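Local coordinates for protein fluvirucin B1 DH domain from module 1 (Actinomadura vulgaris, PDB 6OBV) that probably dehydrates a beta-hydroxyacyl intermediate to an alpha,beta-unsaturated one, as the dehydratase domain of the first module of the fluvirucin B1 polyketide synthase, at residues A171-S176 with A199-N204; E205-V210 with R266-P271. One frame throughout, in Å; residues are numbered along the deposited sequence.

Contact 1: A171-S176 with A199-N204; sequences AAVDVS and AWIRGN
A171 and I201 form the tight end of this short antiparallel pairing, a hydrogen-bonded pair joined in both directions: A171 N gives a nearly straight bond (176°) to I201 O at 2.9 Å, and I201 N returns one to A171 O at 2.8 Å. The same A171 O also receives a CA-H contact from W200 CA at 3.1 Å. At the next, non-hydrogen-bonded pair, A172 and W200 put their side chains on one face of the sheet; the indole, its CG beside the backbone N (chi1 -53°), brings CD1 to 3.6 Å from A172 CA. On the other face the side chains of V173 and I201 cross, CG2 of V173 touching CD1 of I201 at 3.6 Å. Beyond this the pairing slackens. V173 N reaches A199 O by a bent bond (139°), and a water accepts from A199 N at 3.1 Å. Past it V175 CG1 still touches A199 CB at 4.0 Å, while D174 turns away; its OD1 accepts from S176 N, making an Asx turn, and also from S176 OG. Strand 171-173 is an outermost strand beside 196-202; helix 238-241 packs on A199 and I201 through L239, and W165 meets the W200 ring edge-to-face.

Contact 2: E205-V210 with R266-P271; sequences EVFAEV and RVHAQP
The rings of F207 and H268 lie nearly parallel, planes 15° apart, but are slid so far that they barely overlap: F207 CE1 sits over one face of the imidazole near its rim, 3.1 Å from H268 ND1. Both side chains run the same way, H268 with CG anti to its backbone N (chi1 179°), which lays the imidazole alongside the phenyl ring. At the imidazole edge stand V206 O and the carboxylate of E205, whose plane is turned 80° to the ring; E205 OE1 is 3.8 Å from H268 CE1 and has its salt bridge with R202. Further along this face, a water accepts from R266 NE in the guanidinium plane and donates to E209 OE2, bridging charges that do not touch directly; E209 also pairs with R198, and R266 makes a cation-pi contact with W165. The other face is apolar, with A208 CB 4.0 Å from V267 CB and V210 CG2 equally near V267 CG2. Four backbone bonds, two each for V206-A269 and A208-V267, tie the strands. The chemistry is therefore two-sided: aliphatic packing on one face, aromatic and charged groups on the other, where R202 would probably blunt any pull of E205 on the imidazole.

How the contacts relate
Contact 1 closes before contact 2 opens along the chain, and strands 196-202 and 205-211 join them as sheet neighbours, with W200 N probably hydrogen-bonded to F207 O. The resulting order, 171-173, 196-202, 205-211, 264-271, runs inward from a border strand. Contact 1 is accordingly a surface contact, its side chains a mix of alanines with W200, V173 and I201, and it has three backbone bonds, one of them bent, against four in contact 2. Contact 2 is largely buried and keeps regular pairing over more residues. R202, at the end of the strand in contact 1, reaches over contact 2, its NH2 packing against CZ of F207.

Contact 1: A171-S176 with A199-N204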
loop_
_atom_site.group_PDB
_atom_site.type_symbol
_atom_site.label_atom_id
_atom_site.label_comp_id
_atom_site.label_asym_id
_atom_site.label_seq_id
_atom_site.Cartn_x
_atom_site.Cartn_y
_atom_site.Cartn_z
ATOM N N ALA A 171 15.404 -47.184 -7.142
ATOM C CA ALA A 171 15.088 -47.853 -8.400
ATOM C C ALA A 171 14.461 -46.852 -9.356
ATOM O O ALA A 171 13.527 -46.138 -8.978
ATOM C CB ALA A 171 14.132 -49.026 -8.178
ATOM N N ALA A 172 14.972 -46.804 -10.589
ATOM C CA ALA A 172 14.426 -45.894 -11.590
ATOM C C ALA A 172 12.992 -46.273 -11.930
ATOM O O ALA A 172 12.599 -47.441 -11.867
ATOM C CB ALA A 172 15.282 -45.905 -12.858
ATOM N N VAL A 173 12.206 -45.263 -12.296
ATOM C CA VAL A 173 10.796 -45.421 -12.624
ATOM C C VAL A 173 10.558 -44.839 -14.010
ATOM O O VAL A 173 11.043 -43.744 -14.314
ATOM C CB VAL A 173 9.905 -44.722 -11.582
ATOM C CG1 VAL A 173 8.451 -44.671 -12.057
ATOM C CG2 VAL A 173 10.034 -45.435 -10.249
ATOM N N ASP A 174 9.821 -45.567 -14.849
ATOM C CA ASP A 174 9.363 -45.021 -16.126
ATOM C C ASP A 174 8.259 -44.004 -15.863
ATOM O O ASP A 174 7.166 -44.372 -15.421
ATOM C CB ASP A 174 8.860 -46.139 -17.036
ATOM C CG ASP A 174 8.621 -45.671 -18.467
ATOM O OD1 ASP A 174 8.634 -44.444 -18.697
ATOM O OD2 ASP A 174 8.442 -46.530 -19.366
ATOM N N VAL A 175 8.532 -42.727 -16.130
ATOM C CA VAL A 175 7.523 -41.686 -15.992
ATOM C C VAL A 175 7.063 -41.168 -17.358
ATOM O O VAL A 175 6.528 -40.080 -17.449
ATOM C CB VAL A 175 8.007 -40.532 -15.088
ATOM C CG1 VAL A 175 8.342 -41.035 -13.693
ATOM C CG2 VAL A 175 9.207 -39.822 -15.688
ATOM N N SER A 176 7.235 -41.944 -18.430
ATOM C CA SER A 176 6.898 -41.412 -19.749
ATOM C C SER A 176 5.391 -41.185 -19.909
ATOM O O SER A 176 4.987 -40.200 -20.535
ATOM C CB SER A 176 7.446 -42.328 -20.848
ATOM O OG SER A 176 6.920 -43.636 -20.776
ATOM N N ALA A 199 12.624 -39.944 -12.045
ATOM C CA ALA A 199 12.225 -40.285 -10.689
ATOM C C ALA A 199 12.718 -41.679 -10.321
ATOM O O ALA A 199 12.780 -42.577 -11.164
ATOM C CB ALA A 199 10.709 -40.210 -10.521
ATOM N N TRP A 200 13.060 -41.845 -9.040
ATOM C CA TRP A 200 13.464 -43.119 -8.458
ATOM C C TRP A 200 12.686 -43.358 -7.165
ATOM O O TRP A 200 12.296 -42.413 -6.472
ATOM C CB TRP A 200 14.967 -43.165 -8.144
ATOM C CG TRP A 200 15.918 -42.813 -9.273
ATOM C CD1 TRP A 200 16.699 -43.679 -9.988
ATOM C CD2 TRP A 200 16.214 -41.503 -9.779
ATOM N NE1 TRP A 200 17.452 -42.991 -10.916
ATOM C CE2 TRP A 200 17.173 -41.655 -10.809
ATOM C CE3 TRP A 200 15.758 -40.219 -9.470
ATOM C CZ2 TRP A 200 17.683 -40.567 -11.527
ATOM C CZ3 TRP A 200 16.267 -39.140 -10.184
ATOM C CH2 TRP A 200 17.221 -39.323 -11.196
ATOM N N ILE A 201 12.483 -44.627 -6.824
ATOM C CA ILE A 201 11.746 -45.001 -5.622
ATOM C C ILE A 201 12.621 -45.881 -4.745
ATOM O O ILE A 201 13.299 -46.790 -5.245
ATOM C CB ILE A 201 10.425 -45.706 -5.967
ATOM C CG1 ILE A 201 9.439 -44.684 -6.544
ATOM C CG2 ILE A 201 9.813 -46.308 -4.736
ATOM C CD1 ILE A 201 8.191 -45.326 -7.105
ATOM N N ARG A 202 12.620 -45.596 -3.442
ATOM C CA ARG A 202 13.319 -46.426 -2.462
ATOM C C ARG A 202 12.443 -46.520 -1.221
ATOM O O ARG A 202 12.225 -45.510 -0.540
ATOM C CB ARG A 202 14.693 -45.852 -2.107
ATOM C CG ARG A 202 15.447 -46.734 -1.067
ATOM C CD ARG A 202 16.773 -46.138 -0.648
ATOM N NE ARG A 202 16.620 -44.829 -0.016
ATOM C CZ ARG A 202 17.646 -44.107 0.421
ATOM N NH1 ARG A 202 18.881 -44.582 0.291
ATOM N NH2 ARG A 202 17.441 -42.923 0.985
ATOM N N GLY A 203 11.963 -47.723 -0.908
ATOM C CA GLY A 203 10.998 -47.845 0.175
ATOM C C GLY A 203 9.815 -46.933 -0.087
ATOM O O GLY A 203 9.314 -46.839 -1.213
ATOM N N ASN A 204 9.376 -46.213 0.941
ATOM C CA ASN A 204 8.302 -45.241 0.757
ATOM C C ASN A 204 8.813 -43.823 0.457
ATOM O O ASN A 204 8.071 -42.854 0.664
ATOM C CB ASN A 204 7.377 -45.227 1.977
ATOM C CG ASN A 204 8.107 -44.898 3.273
ATOM O OD1 ASN A 204 9.211 -44.335 3.267
ATOM N ND2 ASN A 204 7.488 -45.249 4.398
HETATM O O HOH W 1 12.566 -41.750 -14.552
#

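Contact 2: E205-V210 with R266-P271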
loop_
_atom_site.group_PDB
_atom_site.type_symbol
_atom_site.label_atom_id
_atom_site.label_comp_id
_atom_site.label_asym_id
_atom_site.label_seq_id
_atom_site.Cartn_x
_atom_site.Cartn_y
_atom_site.Cartn_z
ATOM N N GLU A 205 10.046 -43.685 -0.043
ATOM C CA GLU A 205 10.622 -42.402 -0.431
ATOM C C GLU A 205 10.727 -42.297 -1.949
ATOM O O GLU A 205 10.943 -43.293 -2.644
ATOM C CB GLU A 205 12.021 -42.211 0.171
ATOM C CG GLU A 205 12.081 -42.462 1.663
ATOM C CD GLU A 205 13.498 -42.511 2.204
ATOM O OE1 GLU A 205 14.441 -42.793 1.437
ATOM O OE2 GLU A 205 13.669 -42.263 3.412
ATOM N N VAL A 206 10.617 -41.075 -2.449
ATOM C CA VAL A 206 10.744 -40.775 -3.869
ATOM C C VAL A 206 11.848 -39.745 -4.065
ATOM O O VAL A 206 11.988 -38.800 -3.279
ATOM C CB VAL A 206 9.427 -40.246 -4.471
ATOM C CG1 VAL A 206 9.543 -40.111 -5.990
ATOM C CG2 VAL A 206 8.292 -41.151 -4.109
ATOM N N PHE A 207 12.599 -39.913 -5.141
ATOM C CA PHE A 207 13.592 -38.959 -5.582
ATOM C C PHE A 207 13.229 -38.520 -6.992
ATOM O O PHE A 207 12.791 -39.337 -7.810
ATOM C CB PHE A 207 14.969 -39.587 -5.545
ATOM C CG PHE A 207 15.350 -40.101 -4.201
ATOM C CD1 PHE A 207 15.905 -39.246 -3.246
ATOM C CD2 PHE A 207 15.167 -41.438 -3.876
ATOM C CE1 PHE A 207 16.246 -39.712 -1.978
ATOM C CE2 PHE A 207 15.517 -41.918 -2.611
ATOM C CZ PHE A 207 16.059 -41.053 -1.662
ATOM N N ALA A 208 13.402 -37.237 -7.281
ATOM C CA ALA A 208 12.963 -36.689 -8.554
ATOM C C ALA A 208 13.967 -35.662 -9.041
ATOM O O ALA A 208 14.689 -35.039 -8.257
ATOM C CB ALA A 208 11.575 -36.036 -8.452
ATOM N N GLU A 209 14.016 -35.504 -10.354
ATOM C CA GLU A 209 14.642 -34.348 -10.971
ATOM C C GLU A 209 13.573 -33.631 -11.775
ATOM O O GLU A 209 12.815 -34.271 -12.513
ATOM C CB GLU A 209 15.816 -34.748 -11.855
ATOM C CG GLU A 209 16.913 -35.441 -11.105
ATOM C CD GLU A 209 18.104 -35.791 -11.987
ATOM O OE1 GLU A 209 18.005 -35.634 -13.224
ATOM O OE2 GLU A 209 19.144 -36.219 -11.435
ATOM N N VAL A 210 13.506 -32.311 -11.603
ATOM C CA VAL A 210 12.447 -31.467 -12.145
ATOM C C VAL A 210 13.096 -30.248 -12.794
ATOM O O VAL A 210 13.998 -29.640 -12.205
ATOM C CB VAL A 210 11.470 -31.030 -11.037
ATOM C CG1 VAL A 210 10.293 -30.313 -11.638
ATOM C CG2 VAL A 210 11.025 -32.215 -10.220
ATOM N N ARG A 266 16.719 -31.144 -7.645
ATOM C CA ARG A 266 16.467 -32.490 -7.172
ATOM C C ARG A 266 15.483 -32.434 -6.010
ATOM O O ARG A 266 15.425 -31.447 -5.271
ATOM C CB ARG A 266 17.758 -33.156 -6.728
ATOM C CG ARG A 266 18.862 -33.187 -7.775
ATOM C CD ARG A 266 20.172 -33.466 -7.067
ATOM N NE ARG A 266 21.273 -33.691 -7.983
ATOM C CZ ARG A 266 22.484 -34.071 -7.596
ATOM N NH1 ARG A 266 22.732 -34.271 -6.307
ATOM N NH2 ARG A 266 23.439 -34.259 -8.494
ATOM N N VAL A 267 14.700 -33.498 -5.856
ATOM C CA VAL A 267 13.630 -33.548 -4.867
ATOM C C VAL A 267 13.738 -34.842 -4.080
ATOM O O VAL A 267 13.979 -35.910 -4.649
ATOM C CB VAL A 267 12.247 -33.427 -5.533
ATOM C CG1 VAL A 267 11.143 -33.387 -4.472
ATOM C CG2 VAL A 267 12.200 -32.183 -6.392
ATOM N N HIS A 268 13.579 -34.742 -2.766
ATOM C CA HIS A 268 13.568 -35.895 -1.867
ATOM C C HIS A 268 12.282 -35.815 -1.044
ATOM O O HIS A 268 12.181 -35.003 -0.120
ATOM C CB HIS A 268 14.814 -35.887 -0.987
ATOM C CG HIS A 268 14.886 -37.019 -0.007
ATOM N ND1 HIS A 268 14.210 -38.208 -0.182
ATOM C CD2 HIS A 268 15.565 -37.142 1.159
ATOM C CE1 HIS A 268 14.459 -39.008 0.838
ATOM N NE2 HIS A 268 15.277 -38.384 1.667
ATOM N N ALA A 269 11.287 -36.640 -1.374
ATOM C CA ALA A 269 10.020 -36.641 -0.648
ATOM C C ALA A 269 9.848 -37.933 0.132
ATOM O O ALA A 269 10.180 -39.021 -0.353
ATOM C CB ALA A 269 8.827 -36.459 -1.575
ATOM N N GLN A 270 9.316 -37.808 1.339
ATOM C CA GLN A 270 9.010 -38.973 2.153
ATOM C C GLN A 270 7.821 -38.616 3.025
ATOM O O GLN A 270 7.586 -37.437 3.297
ATOM C CB GLN A 270 10.215 -39.391 3.010
ATOM C CG GLN A 270 10.862 -38.234 3.707
ATOM C CD GLN A 270 12.294 -38.519 4.080
ATOM O OE1 GLN A 270 12.646 -39.651 4.411
ATOM N NE2 GLN A 270 13.133 -37.493 4.031
ATOM N N PRO A 271 7.057 -39.604 3.479
ATOM C CA PRO A 271 5.951 -39.277 4.380
ATOM C C PRO A 271 6.486 -38.853 5.738
ATOM O O PRO A 271 7.612 -39.175 6.130
ATOM C CB PRO A 271 5.153 -40.585 4.478
ATOM C CG PRO A 271 5.999 -41.659 3.794
ATOM C CD PRO A 271 7.337 -41.049 3.464
HETATM O O HOH W 2 20.845 -33.960 -10.736
#